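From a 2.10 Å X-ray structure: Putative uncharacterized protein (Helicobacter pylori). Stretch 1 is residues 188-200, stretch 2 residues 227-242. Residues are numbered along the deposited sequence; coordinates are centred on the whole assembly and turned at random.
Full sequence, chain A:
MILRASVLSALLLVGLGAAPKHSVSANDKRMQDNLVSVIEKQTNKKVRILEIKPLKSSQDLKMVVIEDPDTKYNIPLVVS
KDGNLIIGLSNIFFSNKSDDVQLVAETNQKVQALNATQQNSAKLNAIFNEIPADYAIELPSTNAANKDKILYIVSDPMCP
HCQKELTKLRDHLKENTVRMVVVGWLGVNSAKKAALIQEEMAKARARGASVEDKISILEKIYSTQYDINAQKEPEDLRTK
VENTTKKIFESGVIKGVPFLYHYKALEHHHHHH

Stretch 1 (188-200) VNSAKKAALIQEE
Stretch 2 (227-242) DINAQKEPEDLRTKVE

Residues 188-200 form one continuous α-helix, with i to i+4 backbone hydrogen bonds from Lys192 N to Val188 O (3.0 Å) through Glu200 N to Leu196 O (2.8 Å). Residues 227-234 lead into the helix at 235-242 as loop or turn, with Pro234 at the N-cap position. The two helix axes approach to 8.4 Å, and their N-to-C directions differ by 115°. The register is set by Ala195 CA to Arg238 CA, 5.1 Å, and Lys193 CA to Ile228 CA, 7.0 Å. Together the stretches bury 891 Å².

The close crossing rests on small residues. Ala191, Ala194 and Ala195 leave a shallow hollow, completed by Gln198, and Val241 (chi1 t) is the knob that fills it. Val241 CG1 lies 3.6 Å from Ala194 CB; its CG2 lies 4.3 Å from Ala195 CB and 3.6 Å from Ala195 N. Short methyl side chains let the valine reach the helix backbone. Ala195 CB also comes within 3.9 Å of Arg238 N.

Leu237 (m, t) points toward stretch 1. Its CD1 is 3.8 Å from Ala195 O and 3.5 Å from Glu199 CB. Glu199 (t, t) extends over Pro234, with OE2 3.4 Å from Pro234 CG. The proline has a C-gamma endo pucker, and its CD lies 4.1 Å from Leu196 CD2.

Ile228 (chi1 t, chi2 p) is the bump of this lead-in and the residue most covered across the contact. Its CD1 packs 3.2 Å from Leu196 CD1, 3.5 Å from Lys193 CG and 3.5 Å from Lys192 CG. Leu196 is m, t. Lys193 (m, t, t, t) offers its aliphatic chain here, while its NZ is hydrogen-bonded elsewhere in the structure.

Lys192 (t, t, t, p) is buried along its length. Its NZ donates a hydrogen bond to Gln231 O at 3.0 Å, which ties the two stretches together directly. Glu233 (t, t) brings OE2 to 3.3 Å from Lys192 CB, while its OE1 forms a salt bridge with Arg238 NE at 3.0 Å. Arg238 also bridges Glu242 OE1 through NH1 and Glu235 OE1 through NH2, both at 3.0 Å. Gln231 (m, m) fastens its own loop: NE2 donates to Asp227 O at 2.9 Å.

Two waters link polar side chains. Water 1 accepts from Asn189 ND2 (3.1 Å) and donates to Asn229 OD1 (2.8 Å). Water 2 donates to Gln198 OE1 (2.6 Å) and accepts from Lys240 NZ (2.7 Å).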

# COMPACT_ATOMS: atom_id res chain seq x y z
N VAL A 188 21.08 -8.81 -24.33
CA VAL A 188 22.52 -8.54 -24.21
C VAL A 188 23.04 -7.63 -25.34
O VAL A 188 23.80 -6.70 -25.10
CB VAL A 188 23.33 -9.87 -24.17
CG1 VAL A 188 24.82 -9.61 -24.33
CG2 VAL A 188 23.06 -10.61 -22.87
N ASN A 189 22.63 -7.92 -26.56
CA ASN A 189 23.05 -7.12 -27.71
C ASN A 189 22.56 -5.66 -27.64
O ASN A 189 23.25 -4.75 -28.12
CB ASN A 189 22.62 -7.78 -29.02
CG ASN A 189 23.46 -9.02 -29.35
OD1 ASN A 189 24.63 -9.12 -28.97
ND2 ASN A 189 22.86 -9.97 -30.07
N SER A 190 21.39 -5.46 -27.02
CA SER A 190 20.85 -4.12 -26.76
C SER A 190 21.81 -3.34 -25.85
O SER A 190 22.28 -2.26 -26.19
CB SER A 190 19.47 -4.21 -26.09
OG SER A 190 18.50 -4.83 -26.93
N ALA A 191 22.13 -3.95 -24.70
CA ALA A 191 23.04 -3.34 -23.73
C ALA A 191 24.40 -3.00 -24.36
O ALA A 191 24.93 -1.89 -24.20
CB ALA A 191 23.20 -4.27 -22.51
N LYS A 192 24.93 -3.95 -25.14
CA LYS A 192 26.20 -3.76 -25.81
C LYS A 192 26.15 -2.63 -26.83
O LYS A 192 27.05 -1.80 -26.89
CB LYS A 192 26.61 -5.08 -26.47
CG LYS A 192 27.95 -5.05 -27.14
CD LYS A 192 28.53 -6.48 -27.26
CE LYS A 192 29.56 -6.55 -28.39
NZ LYS A 192 30.49 -5.35 -28.40
N LYS A 193 25.11 -2.60 -27.65
CA LYS A 193 24.96 -1.49 -28.58
C LYS A 193 24.75 -0.17 -27.85
O LYS A 193 25.33 0.84 -28.23
CB LYS A 193 23.81 -1.78 -29.56
CG LYS A 193 24.21 -2.76 -30.68
CD LYS A 193 23.27 -2.67 -31.87
CE LYS A 193 23.69 -3.65 -33.02
NZ LYS A 193 22.82 -3.47 -34.21
N ALA A 194 23.91 -0.15 -26.81
CA ALA A 194 23.74 1.07 -26.01
C ALA A 194 25.08 1.57 -25.45
O ALA A 194 25.37 2.77 -25.50
CB ALA A 194 22.73 0.82 -24.85
N ALA A 195 25.91 0.64 -24.96
CA ALA A 195 27.27 0.97 -24.46
C ALA A 195 28.17 1.61 -25.51
O ALA A 195 28.83 2.62 -25.25
CB ALA A 195 27.96 -0.29 -23.85
N LEU A 196 28.17 1.04 -26.71
CA LEU A 196 28.96 1.55 -27.83
C LEU A 196 28.46 2.92 -28.24
O LEU A 196 29.25 3.81 -28.59
CB LEU A 196 28.85 0.58 -29.03
CG LEU A 196 29.46 -0.83 -28.89
CD1 LEU A 196 29.05 -1.79 -30.05
CD2 LEU A 196 30.98 -0.78 -28.77
N ILE A 197 27.14 3.10 -28.22
CA ILE A 197 26.57 4.40 -28.49
C ILE A 197 27.05 5.45 -27.45
O ILE A 197 27.40 6.57 -27.83
CB ILE A 197 25.00 4.36 -28.66
CG1 ILE A 197 24.64 3.85 -30.06
CG2 ILE A 197 24.38 5.77 -28.49
CD1 ILE A 197 23.26 3.19 -30.18
N GLN A 198 27.06 5.09 -26.17
CA GLN A 198 27.54 6.00 -25.11
C GLN A 198 29.01 6.36 -25.38
O GLN A 198 29.40 7.53 -25.31
CB GLN A 198 27.43 5.35 -23.72
CG GLN A 198 26.02 5.31 -23.12
CD GLN A 198 25.42 6.69 -23.01
OE1 GLN A 198 26.03 7.58 -22.44
NE2 GLN A 198 24.26 6.89 -23.61
N GLU A 199 29.82 5.35 -25.69
CA GLU A 199 31.25 5.57 -25.96
C GLU A 199 31.45 6.46 -27.17
O GLU A 199 32.20 7.41 -27.13
CB GLU A 199 31.97 4.23 -26.14
CG GLU A 199 33.47 4.33 -26.48
CD GLU A 199 34.11 2.94 -26.50
OE1 GLU A 199 33.77 2.13 -27.38
OE2 GLU A 199 34.92 2.65 -25.60
N GLU A 200 30.72 6.16 -28.24
CA GLU A 200 30.86 6.90 -29.47
C GLU A 200 30.34 8.34 -29.35
O GLU A 200 30.93 9.25 -29.95
CB GLU A 200 30.20 6.11 -30.61
CG GLU A 200 30.29 6.76 -31.97
CD GLU A 200 31.19 6.01 -32.95
OE1 GLU A 200 30.81 4.88 -33.38
OE2 GLU A 200 32.26 6.56 -33.30
N ASP A 227 27.75 -5.35 -37.21
CA ASP A 227 28.37 -6.51 -36.59
C ASP A 227 28.76 -6.21 -35.15
O ASP A 227 29.87 -5.74 -34.86
CB ASP A 227 29.59 -6.97 -37.40
CG ASP A 227 29.98 -8.41 -37.11
OD1 ASP A 227 29.52 -8.96 -36.07
OD2 ASP A 227 30.73 -9.00 -37.92
N ILE A 228 27.83 -6.49 -34.26
CA ILE A 228 27.98 -6.16 -32.86
C ILE A 228 29.13 -6.93 -32.17
O ILE A 228 29.89 -6.36 -31.39
CB ILE A 228 26.60 -6.28 -32.12
CG1 ILE A 228 26.72 -5.85 -30.66
CG2 ILE A 228 25.95 -7.66 -32.34
CD1 ILE A 228 27.24 -4.44 -30.51
N ASN A 229 29.29 -8.21 -32.49
CA ASN A 229 30.37 -9.01 -31.90
C ASN A 229 31.77 -8.65 -32.40
O ASN A 229 32.76 -8.96 -31.74
CB ASN A 229 30.08 -10.50 -32.07
CG ASN A 229 28.75 -10.89 -31.47
OD1 ASN A 229 27.94 -11.57 -32.10
ND2 ASN A 229 28.51 -10.45 -30.24
N ALA A 230 31.84 -7.97 -33.55
CA ALA A 230 33.10 -7.49 -34.11
C ALA A 230 33.63 -6.24 -33.40
O ALA A 230 34.64 -5.67 -33.81
CB ALA A 230 32.93 -7.20 -35.60
N GLN A 231 32.94 -5.81 -32.35
CA GLN A 231 33.34 -4.63 -31.59
C GLN A 231 33.75 -5.03 -30.18
O GLN A 231 33.15 -5.93 -29.58
CB GLN A 231 32.20 -3.61 -31.52
CG GLN A 231 31.33 -3.50 -32.77
CD GLN A 231 32.11 -3.01 -33.98
OE1 GLN A 231 33.02 -2.19 -33.86
NE2 GLN A 231 31.75 -3.51 -35.16
N LYS A 232 34.77 -4.37 -29.65
CA LYS A 232 35.11 -4.53 -28.24
C LYS A 232 34.21 -3.63 -27.41
O LYS A 232 34.06 -2.45 -27.71
CB LYS A 232 36.59 -4.26 -27.97
CG LYS A 232 37.46 -5.51 -28.15
CD LYS A 232 38.93 -5.17 -28.31
CE LYS A 232 39.68 -6.35 -28.87
NZ LYS A 232 41.13 -6.06 -28.95
N GLU A 233 33.61 -4.21 -26.38
CA GLU A 233 32.60 -3.55 -25.57
C GLU A 233 33.23 -2.96 -24.30
O GLU A 233 33.78 -3.72 -23.50
CB GLU A 233 31.51 -4.55 -25.18
CG GLU A 233 30.40 -3.95 -24.33
CD GLU A 233 29.66 -5.00 -23.53
OE1 GLU A 233 30.28 -5.63 -22.63
OE2 GLU A 233 28.45 -5.18 -23.78
N PRO A 234 33.16 -1.63 -24.13
CA PRO A 234 33.66 -1.01 -22.89
C PRO A 234 32.84 -1.43 -21.66
O PRO A 234 31.61 -1.26 -21.62
CB PRO A 234 33.55 0.50 -23.17
CG PRO A 234 32.54 0.61 -24.26
CD PRO A 234 32.71 -0.62 -25.11
N GLU A 235 33.54 -1.98 -20.67
CA GLU A 235 32.94 -2.63 -19.49
C GLU A 235 32.21 -1.65 -18.59
O GLU A 235 31.08 -1.92 -18.15
CB GLU A 235 34.01 -3.33 -18.66
CG GLU A 235 33.54 -4.62 -18.04
CD GLU A 235 33.74 -5.82 -18.97
OE1 GLU A 235 32.99 -6.81 -18.83
OE2 GLU A 235 34.64 -5.76 -19.83
N ASP A 236 32.90 -0.55 -18.28
CA ASP A 236 32.38 0.55 -17.47
C ASP A 236 31.03 1.05 -18.02
O ASP A 236 30.06 1.20 -17.27
CB ASP A 236 33.39 1.70 -17.45
CG ASP A 236 33.95 2.04 -18.86
OD1 ASP A 236 34.09 1.13 -19.72
OD2 ASP A 236 34.25 3.23 -19.11
N LEU A 237 30.98 1.30 -19.33
CA LEU A 237 29.79 1.85 -19.94
C LEU A 237 28.64 0.85 -19.95
O LEU A 237 27.49 1.25 -19.81
CB LEU A 237 30.08 2.40 -21.33
CG LEU A 237 31.00 3.62 -21.35
CD1 LEU A 237 31.30 4.02 -22.76
CD2 LEU A 237 30.43 4.81 -20.59
N ARG A 238 28.94 -0.45 -20.09
CA ARG A 238 27.88 -1.46 -20.07
C ARG A 238 27.16 -1.47 -18.73
O ARG A 238 25.94 -1.54 -18.70
CB ARG A 238 28.38 -2.86 -20.43
CG ARG A 238 27.26 -3.74 -21.07
CD ARG A 238 27.21 -5.20 -20.59
NE ARG A 238 28.52 -5.71 -20.17
CZ ARG A 238 28.83 -6.07 -18.93
NH1 ARG A 238 27.92 -6.01 -17.96
NH2 ARG A 238 30.06 -6.51 -18.65
N THR A 239 27.91 -1.36 -17.64
CA THR A 239 27.33 -1.26 -16.30
C THR A 239 26.47 0.01 -16.12
O THR A 239 25.39 -0.05 -15.54
CB THR A 239 28.43 -1.29 -15.21
OG1 THR A 239 29.28 -2.43 -15.44
CG2 THR A 239 27.82 -1.40 -13.81
N LYS A 240 26.96 1.14 -16.63
CA LYS A 240 26.20 2.39 -16.63
C LYS A 240 24.89 2.23 -17.42
O LYS A 240 23.81 2.66 -16.96
CB LYS A 240 27.04 3.52 -17.21
CG LYS A 240 26.40 4.87 -17.02
CD LYS A 240 27.09 5.95 -17.82
CE LYS A 240 26.85 7.29 -17.13
NZ LYS A 240 27.27 8.45 -17.95
N VAL A 241 24.99 1.62 -18.60
CA VAL A 241 23.80 1.25 -19.40
C VAL A 241 22.84 0.37 -18.59
O VAL A 241 21.63 0.65 -18.55
CB VAL A 241 24.19 0.57 -20.74
CG1 VAL A 241 22.98 -0.12 -21.38
CG2 VAL A 241 24.80 1.60 -21.70
N GLU A 242 23.37 -0.69 -17.98
CA GLU A 242 22.54 -1.63 -17.22
C GLU A 242 21.82 -0.95 -16.06
O GLU A 242 20.64 -1.19 -15.86
CB GLU A 242 23.33 -2.86 -16.73
CG GLU A 242 23.73 -3.83 -17.86
CD GLU A 242 24.69 -4.95 -17.42
OE1 GLU A 242 24.90 -5.89 -18.22
OE2 GLU A 242 25.23 -4.90 -16.30
O HOH W 1 25.39 -11.51 -31.00
O HOH W 2 27.78 7.57 -20.49